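PDB 4R7K: putative from Helicobacter pylori J99, which is of unknown function but belongs to the SRPBCC superfamily, many of whose members bind hydrophobic ligands in a deep pocket, so it may bind such a ligand. Local coordinates for residues T88-K93 and L119-R124; T26-I31 and E144-D149. All coordinates share one frame; numbering follows the deposited sequence.

Contact 1. Residues T88-K93 and L119-R124; sequences TILKDK and LRLAWR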
ATOM      1  N   THR A  88       7.098 -28.155  14.025  1.00 40.94           N
ATOM      2  CA  THR A  88       6.353 -26.985  13.574  1.00 36.91           C
ATOM      3  C   THR A  88       5.527 -27.230  12.304  1.00 36.77           C
ATOM      4  O   THR A  88       5.190 -26.276  11.596  1.00 33.74           O
ATOM      5  CB  THR A  88       7.325 -25.809  13.382  1.00 35.45           C
ATOM      6  OG1 THR A  88       8.363 -26.199  12.475  1.00 37.09           O
ATOM      7  CG2 THR A  88       7.974 -25.439  14.734  1.00 38.06           C
ATOM      8  N   ILE A  89       5.158 -28.494  12.065  1.00 37.05           N
ATOM      9  CA  ILE A  89       4.383 -28.866  10.904  1.00 36.43           C
ATOM     10  C   ILE A  89       2.886 -28.880  11.257  1.00 33.31           C
ATOM     11  O   ILE A  89       2.423 -29.719  12.046  1.00 32.67           O
ATOM     12  CB  ILE A  89       4.765 -30.288  10.367  1.00 41.27           C
ATOM     13  CG1 ILE A  89       6.280 -30.506  10.270  1.00 45.63           C
ATOM     14  CG2 ILE A  89       4.125 -30.532   9.005  1.00 43.02           C
ATOM     15  CD1 ILE A  89       6.998 -29.525   9.372  1.00 47.50           C
ATOM     16  N   LEU A  90       2.136 -27.954  10.675  1.00 30.49           N
ATOM     17  CA  LEU A  90       0.676 -27.895  10.852  1.00 29.94           C
ATOM     18  C   LEU A  90      -0.004 -29.137  10.271  1.00 30.63           C
ATOM     19  O   LEU A  90       0.245 -29.506   9.109  1.00 30.90           O
ATOM     20  CB  LEU A  90       0.092 -26.689  10.135  1.00 29.22           C
ATOM     21  CG  LEU A  90       0.615 -25.322  10.590  1.00 29.36           C
ATOM     22  CD1 LEU A  90       0.076 -24.254   9.689  1.00 28.32           C
ATOM     23  CD2 LEU A  90       0.189 -25.059  12.008  1.00 31.37           C
ATOM     24  N   LYS A  91      -0.881 -29.750  11.065  1.00 30.47           N
ATOM     25  CA  LYS A  91      -1.706 -30.879  10.615  1.00 32.61           C
ATOM     26  C   LYS A  91      -3.107 -30.643  11.223  1.00 32.29           C
ATOM     27  O   LYS A  91      -3.329 -29.673  11.951  1.00 30.66           O
ATOM     28  CB  LYS A  91      -1.105 -32.246  11.046  1.00 35.40           C
ATOM     29  CG  LYS A  91      -0.978 -32.407  12.542  1.00 38.36           C
ATOM     30  CD  LYS A  91      -0.408 -33.762  12.975  1.00 45.11           C
ATOM     31  CE  LYS A  91      -0.268 -33.779  14.490  1.00 47.10           C
ATOM     32  NZ  LYS A  91      -0.048 -35.130  15.038  1.00 54.21           N
ATOM     33  N   ASP A  92      -4.047 -31.520  10.954  1.00 34.43           N
ATOM     34  CA  ASP A  92      -5.387 -31.304  11.482  1.00 36.52           C
ATOM     35  C   ASP A  92      -5.324 -31.128  13.012  1.00 37.47           C
ATOM     36  O   ASP A  92      -4.544 -31.793  13.707  1.00 33.27           O
ATOM     37  CB  ASP A  92      -6.323 -32.440  11.074  1.00 41.32           C
ATOM     38  CG  ASP A  92      -7.783 -32.057  11.182  1.00 43.47           C
ATOM     39  OD1 ASP A  92      -8.085 -30.846  11.351  1.00 44.31           O
ATOM     40  OD2 ASP A  92      -8.624 -32.963  11.109  1.00 48.56           O
ATOM     41  N   LYS A  93      -6.092 -30.161  13.509  1.00 36.56           N
ATOM     42  CA  LYS A  93      -6.160 -29.832  14.945  1.00 37.81           C
ATOM     43  C   LYS A  93      -4.902 -29.271  15.601  1.00 35.13           C
ATOM     44  O   LYS A  93      -4.929 -29.027  16.790  1.00 37.49           O
ATOM     45  CB  LYS A  93      -6.657 -31.013  15.796  1.00 43.40           C
ATOM     46  CG  LYS A  93      -8.088 -31.440  15.560  1.00 49.07           C
ATOM     47  CD  LYS A  93      -8.257 -32.201  14.259  1.00 54.88           C
ATOM     48  CE  LYS A  93      -9.444 -33.165  14.327  1.00 61.53           C
ATOM     49  NZ  LYS A  93     -10.738 -32.483  14.630  1.00 63.78           N
ATOM     50  N   LEU A 119      -3.850 -29.004  -1.879  1.00 23.93           N
ATOM     51  CA  LEU A 119      -3.835 -28.865  -0.453  1.00 23.04           C
ATOM     52  C   LEU A 119      -4.951 -27.930  -0.054  1.00 21.10           C
ATOM     53  O   LEU A 119      -5.098 -26.847  -0.613  1.00 21.09           O
ATOM     54  CB  LEU A 119      -2.520 -28.230   0.046  1.00 24.30           C
ATOM     55  CG  LEU A 119      -2.542 -27.782   1.521  1.00 23.56           C
ATOM     56  CD1 LEU A 119      -2.662 -28.990   2.417  1.00 27.25           C
ATOM     57  CD2 LEU A 119      -1.296 -26.979   1.914  1.00 27.12           C
ATOM     58  N   ARG A 120      -5.702 -28.334   0.948  1.00 19.81           N
ATOM     59  CA  ARG A 120      -6.661 -27.484   1.621  1.00 19.64           C
ATOM     60  C   ARG A 120      -6.246 -27.394   3.080  1.00 20.65           C
ATOM     61  O   ARG A 120      -6.142 -28.410   3.793  1.00 22.15           O
ATOM     62  CB  ARG A 120      -8.055 -28.049   1.495  1.00 21.62           C
ATOM     63  CG  ARG A 120      -8.596 -27.960   0.072  1.00 21.73           C
ATOM     64  CD  ARG A 120      -9.848 -28.837  -0.059  1.00 23.96           C
ATOM     65  NE  ARG A 120     -10.439 -28.779  -1.392  1.00 24.93           N
ATOM     66  CZ  ARG A 120     -11.270 -27.828  -1.787  1.00 24.54           C
ATOM     67  NH1 ARG A 120     -11.566 -26.824  -0.983  1.00 24.95           N
ATOM     68  NH2 ARG A 120     -11.767 -27.857  -2.998  1.00 24.59           N
ATOM     69  N   LEU A 121      -6.016 -26.179   3.538  1.00 19.90           N
ATOM     70  CA  LEU A 121      -5.549 -25.965   4.895  1.00 23.62           C
ATOM     71  C   LEU A 121      -6.230 -24.728   5.458  1.00 22.06           C
ATOM     72  O   LEU A 121      -6.360 -23.731   4.772  1.00 21.19           O
ATOM     73  CB  LEU A 121      -4.032 -25.739   4.894  1.00 22.92           C
ATOM     74  CG  LEU A 121      -3.395 -25.245   6.210  1.00 25.47           C
ATOM     75  CD1 LEU A 121      -3.422 -26.380   7.209  1.00 26.43           C
ATOM     76  CD2 LEU A 121      -1.949 -24.848   5.942  1.00 27.03           C
ATOM     77  N   ALA A 122      -6.750 -24.824   6.675  1.00 22.30           N
ATOM     78  CA  ALA A 122      -7.353 -23.652   7.295  1.00 22.81           C
ATOM     79  C   ALA A 122      -7.218 -23.693   8.801  1.00 22.51           C
ATOM     80  O   ALA A 122      -7.197 -24.775   9.398  1.00 24.14           O
ATOM     81  CB  ALA A 122      -8.828 -23.530   6.908  1.00 24.27           C
ATOM     82  N   TRP A 123      -7.098 -22.514   9.404  1.00 23.00           N
ATOM     83  CA  TRP A 123      -7.096 -22.376  10.847  1.00 22.85           C
ATOM     84  C   TRP A 123      -8.024 -21.269  11.312  1.00 23.60           C
ATOM     85  O   TRP A 123      -8.254 -20.248  10.591  1.00 21.39           O
ATOM     86  CB  TRP A 123      -5.707 -22.115  11.390  1.00 24.87           C
ATOM     87  CG  TRP A 123      -5.022 -20.853  10.917  1.00 25.06           C
ATOM     88  CD1 TRP A 123      -5.221 -19.588  11.383  1.00 25.62           C
ATOM     89  CD2 TRP A 123      -3.967 -20.767   9.961  1.00 23.32           C
ATOM     90  NE1 TRP A 123      -4.399 -18.721  10.743  1.00 23.81           N
ATOM     91  CE2 TRP A 123      -3.594 -19.422   9.879  1.00 24.29           C
ATOM     92  CE3 TRP A 123      -3.305 -21.710   9.161  1.00 25.85           C
ATOM     93  CZ2 TRP A 123      -2.619 -18.964   8.981  1.00 24.54           C
ATOM     94  CZ3 TRP A 123      -2.322 -21.264   8.287  1.00 25.05           C
ATOM     95  CH2 TRP A 123      -1.974 -19.908   8.218  1.00 25.29           C
ATOM     96  N   ARG A 124      -8.561 -21.472  12.514  1.00 23.58           N
ATOM     97  CA  ARG A 124      -9.339 -20.470  13.198  1.00 24.44           C
ATOM     98  C   ARG A 124      -8.328 -19.750  14.062  1.00 24.91           C
ATOM     99  O   ARG A 124      -7.444 -20.378  14.663  1.00 27.03           O
ATOM    100  CB  ARG A 124     -10.462 -21.091  14.020  1.00 27.24           C
ATOM    101  CG  ARG A 124     -11.392 -20.061  14.673  1.00 29.20           C
ATOM    102  CD  ARG A 124     -12.593 -20.723  15.328  1.00 32.18           C
ATOM    103  NE  ARG A 124     -12.181 -21.725  16.300  1.00 34.74           N
ATOM    104  CZ  ARG A 124     -11.958 -21.494  17.593  1.00 39.61           C
ATOM    105  NH1 ARG A 124     -11.570 -22.488  18.382  1.00 42.92           N
ATOM    106  NH2 ARG A 124     -12.106 -20.279  18.102  1.00 42.32           N
TER

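Contact 2. Residues T26-I31 and E144-D149; sequences TTMNAI and EKLDND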
ATOM      1  N   THR A  26     -17.549 -23.321 -16.432  1.00 28.08           N
ATOM      2  CA  THR A  26     -16.103 -23.205 -16.378  1.00 26.62           C
ATOM      3  C   THR A  26     -15.850 -22.828 -14.925  1.00 25.82           C
ATOM      4  O   THR A  26     -16.319 -21.782 -14.458  1.00 21.79           O
ATOM      5  CB  THR A  26     -15.585 -22.120 -17.295  1.00 29.06           C
ATOM      6  OG1 THR A  26     -16.017 -22.387 -18.629  1.00 31.15           O
ATOM      7  CG2 THR A  26     -14.060 -22.074 -17.245  1.00 28.99           C
ATOM      8  N   THR A  27     -15.154 -23.704 -14.206  1.00 24.68           N
ATOM      9  CA  THR A  27     -14.997 -23.575 -12.772  1.00 23.24           C
ATOM     10  C   THR A  27     -13.583 -23.884 -12.296  1.00 24.04           C
ATOM     11  O   THR A  27     -12.775 -24.489 -13.023  1.00 24.17           O
ATOM     12  CB  THR A  27     -15.950 -24.557 -12.025  1.00 25.09           C
ATOM     13  OG1 THR A  27     -15.628 -25.912 -12.397  1.00 25.86           O
ATOM     14  CG2 THR A  27     -17.427 -24.292 -12.359  1.00 26.23           C
HETATM   15  N   MSE A  28     -13.309 -23.519 -11.058  0.50 22.45           N
HETATM   16  CA  MSE A  28     -12.026 -23.807 -10.442  0.50 22.14           C
HETATM   17  C   MSE A  28     -12.312 -24.282  -9.063  0.50 21.28           C
HETATM   18  O   MSE A  28     -13.401 -24.067  -8.558  0.50 20.82           O
HETATM   19  CB  MSE A  28     -11.202 -22.535 -10.455  0.50 21.83           C
HETATM   20  CG  MSE A  28     -10.561 -22.426 -11.834  0.50 22.66           C
HETATM   21 SE   MSE A  28      -9.342 -20.883 -11.908  0.50 24.42          SE
HETATM   22  CE  MSE A  28      -7.797 -21.804 -11.118  0.50 23.29           C
ATOM     23  N   ASN A  29     -11.369 -24.990  -8.453  1.00 21.16           N
ATOM     24  CA  ASN A  29     -11.549 -25.447  -7.051  1.00 21.55           C
ATOM     25  C   ASN A  29     -11.681 -24.254  -6.089  1.00 19.88           C
ATOM     26  O   ASN A  29     -11.094 -23.212  -6.333  1.00 18.08           O
ATOM     27  CB  ASN A  29     -10.427 -26.381  -6.616  1.00 22.54           C
ATOM     28  CG  ASN A  29     -10.566 -27.773  -7.235  1.00 23.02           C
ATOM     29  OD1 ASN A  29     -11.592 -28.380  -7.170  1.00 28.21           O
ATOM     30  ND2 ASN A  29      -9.520 -28.255  -7.834  1.00 25.55           N
ATOM     31  N   ALA A  30     -12.532 -24.394  -5.086  1.00 19.42           N
ATOM     32  CA  ALA A  30     -12.819 -23.330  -4.131  1.00 19.00           C
ATOM     33  C   ALA A  30     -12.768 -23.821  -2.707  1.00 20.39           C
ATOM     34  O   ALA A  30     -12.946 -25.007  -2.433  1.00 19.50           O
ATOM     35  CB  ALA A  30     -14.196 -22.723  -4.390  1.00 19.11           C
ATOM     36  N   ILE A  31     -12.556 -22.867  -1.800  1.00 19.37           N
ATOM     37  CA  ILE A  31     -12.477 -23.116  -0.377  1.00 19.36           C
ATOM     38  C   ILE A  31     -13.800 -23.567   0.215  1.00 22.54           C
ATOM     39  O   ILE A  31     -14.851 -23.044  -0.154  1.00 22.96           O
ATOM     40  CB  ILE A  31     -11.990 -21.848   0.341  1.00 19.94           C
ATOM     41  CG1 ILE A  31     -10.492 -21.728   0.059  1.00 19.63           C
ATOM     42  CG2 ILE A  31     -12.224 -21.970   1.857  1.00 20.90           C
ATOM     43  CD1 ILE A  31      -9.852 -20.427   0.424  1.00 22.18           C
ATOM     44  N   GLU A 144      -2.826 -25.581  -5.363  1.00 21.75           N
ATOM     45  CA  GLU A 144      -3.038 -26.624  -6.339  1.00 23.42           C
ATOM     46  C   GLU A 144      -2.220 -26.518  -7.602  1.00 25.16           C
ATOM     47  O   GLU A 144      -1.810 -25.429  -8.047  1.00 24.34           O
ATOM     48  CB  GLU A 144      -4.523 -26.750  -6.727  1.00 26.20           C
ATOM     49  CG  GLU A 144      -5.095 -25.548  -7.427  1.00 27.31           C
ATOM     50  CD  GLU A 144      -6.552 -25.756  -7.837  1.00 30.09           C
ATOM     51  OE1 GLU A 144      -6.965 -26.936  -7.987  1.00 26.63           O
ATOM     52  OE2 GLU A 144      -7.278 -24.744  -8.025  1.00 26.26           O
ATOM     53  N   LYS A 145      -1.957 -27.688  -8.160  1.00 25.56           N
ATOM     54  CA  LYS A 145      -1.290 -27.815  -9.440  1.00 30.01           C
ATOM     55  C   LYS A 145      -2.287 -27.518 -10.566  1.00 32.11           C
ATOM     56  O   LYS A 145      -3.431 -28.018 -10.539  1.00 30.39           O
ATOM     57  CB  LYS A 145      -0.851 -29.254  -9.630  1.00 32.34           C
ATOM     58  CG  LYS A 145       0.196 -29.776  -8.686  1.00 34.34           C
ATOM     59  CD  LYS A 145       0.546 -31.202  -9.148  1.00 38.77           C
ATOM     60  CE  LYS A 145       1.693 -31.819  -8.403  1.00 44.96           C
ATOM     61  NZ  LYS A 145       2.959 -31.145  -8.771  1.00 48.11           N
ATOM     62  N   LEU A 146      -1.875 -26.712 -11.535  1.00 30.18           N
ATOM     63  CA  LEU A 146      -2.710 -26.372 -12.682  1.00 33.16           C
ATOM     64  C   LEU A 146      -1.981 -26.865 -13.919  1.00 37.46           C
ATOM     65  O   LEU A 146      -0.782 -27.135 -13.862  1.00 35.75           O
ATOM     66  CB  LEU A 146      -2.954 -24.861 -12.809  1.00 30.57           C
ATOM     67  CG  LEU A 146      -3.666 -24.122 -11.671  1.00 27.63           C
ATOM     68  CD1 LEU A 146      -3.946 -22.719 -12.112  1.00 28.92           C
ATOM     69  CD2 LEU A 146      -4.941 -24.854 -11.293  1.00 29.82           C
ATOM     70  N   ASP A 147      -2.699 -26.967 -15.030  1.00 40.85           N
ATOM     71  CA  ASP A 147      -2.098 -27.436 -16.292  1.00 46.16           C
ATOM     72  C   ASP A 147      -0.863 -26.671 -16.693  1.00 46.52           C
ATOM     73  O   ASP A 147      -0.728 -25.481 -16.405  1.00 49.55           O
ATOM     74  CB  ASP A 147      -3.089 -27.302 -17.448  1.00 53.23           C
ATOM     75  CG  ASP A 147      -4.153 -28.369 -17.434  1.00 62.33           C
ATOM     76  OD1 ASP A 147      -3.848 -29.506 -17.015  1.00 66.80           O
ATOM     77  OD2 ASP A 147      -5.290 -28.081 -17.879  1.00 73.01           O
ATOM     78  N   ASN A 148       0.046 -27.393 -17.334  0.50 44.73           N
ATOM     79  CA  ASN A 148       1.273 -26.849 -17.889  0.50 44.59           C
ATOM     80  C   ASN A 148       2.229 -26.219 -16.871  0.50 42.55           C
ATOM     81  O   ASN A 148       2.665 -25.087 -17.038  0.50 43.02           O
ATOM     82  CB  ASN A 148       0.942 -25.864 -19.015  0.50 46.07           C
ATOM     83  CG  ASN A 148       2.075 -25.714 -20.013  0.50 48.70           C
ATOM     84  OD1 ASN A 148       3.081 -26.422 -19.944  0.50 51.07           O
ATOM     85  ND2 ASN A 148       1.904 -24.809 -20.964  0.50 49.76           N
ATOM     86  N   ASP A 149       2.515 -26.957 -15.804  1.00 40.61           N
ATOM     87  CA  ASP A 149       3.518 -26.570 -14.824  1.00 39.08           C
ATOM     88  C   ASP A 149       3.317 -25.256 -14.064  1.00 35.91           C
ATOM     89  O   ASP A 149       4.275 -24.542 -13.806  1.00 34.94           O
ATOM     90  CB  ASP A 149       4.875 -26.551 -15.566  1.00 43.03           C
ATOM     91  CG  ASP A 149       6.068 -26.482 -14.643  1.00 48.88           C
ATOM     92  OD1 ASP A 149       6.003 -27.026 -13.513  1.00 50.33           O
ATOM     93  OD2 ASP A 149       7.100 -25.919 -15.083  1.00 55.75           O
TER
HETATM   94  O   HOH W   1      -9.040 -25.178  -9.854  1.00 28.41           O

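Contact 1. Residues T88-K93 and L119-R124
L90 O accepts a hydrogen bond from R65 NH2, and the backbones of the same two residues are hydrogen-bonded as well, which ties the loop carrying L90 to the end of helix 57-65. From there the leucine reaches the strand 118-126 of an antiparallel sheet, in a topology consistent with the helix-grip fold of SRPBCC proteins. The contact itself is wholly apolar and small, burying 107 Å² in total. L90 holds CG anti to its carbonyl carbon (chi1 -60°), and one methyl, CD1, does the touching. It meets L121 CD2 at 4.3 Å. L121 and W123 lie two residues apart on the same side of their strand, so the methyl comes against both. W123 has chi1 near 61°, with CG between the backbone N and the carbonyl carbon, and its six-membered ring swings toward the loop. The indole also meets W70, W141 and, edge-to-face, H139, and L90 CD1 touches this same indole; M82 packs on L90 and L64 on L121. The methyl approaches the indole obliquely, L90 CD1 standing 4.1 Å from W123 CZ3 and 4.3 Å from W123 CE3.

Contact 2. Residues T26-I31 and E144-D149
The amide of N29 and the carboxylate of E144 meet obliquely, their planes 41° apart. N29 ND2 donates to E144 OE1 over 2.9 Å in a nearly straight bond (172° at the hydrogen); the oxygen lies in the amide plane and is met on its syn side, with ND2 18° out of the carboxylate plane. N29 CB sits off that plane on the same side as ND2, 3.8 Å from E144 OE1. On the opposite side is a water that accepts from N29 N (2.7 Å) and donates to E144 OE2 (2.6 Å), so backbone and side chain of one asparagine reach both carboxylate oxygens. E144 is extended beyond CG, which carries its carboxylate toward strand 27-29. The axes of strands 27-29 and 144-146 are 10.0 Å apart, and side chains and water bridge them in place of a beta ladder. Strand 27-29 instead pairs antiparallel with a strand of a second subunit, continuing the sheet there. In the conformer given, CE of selenomethionine M28 stands 4.1 Å from L146 CD1, but a second conformer makes this contact less certain. R152 NH1 makes a salt bridge to E144 OE2 and also bonds N29 O. With the amide, the water and this arginine all serving it, the buried carboxylate is probably ionised, and with R152 it ties N29 to the sheet of its own chain.

Overall arrangement
Along the chain the segments come in the order 26-31, 88-93, 119-124, 144-149, so contact 1 falls wholly between the two halves of contact 2. Their centres are about 20 Å apart, yet both use the same antiparallel sheet: strand 118-126 serves contact 1, and its neighbour, strand 136-146, serves contact 2. They also touch directly, R120 NH1 lying 2.7 Å from A30 O in a probable hydrogen bond. R120 and L121 project from opposite faces of their strand. Strand 118-126 thus has the 88-93 loop on one face and the N-terminal segment on the other, and strand 27-29 of that segment pairs antiparallel with a strand of a second subunit.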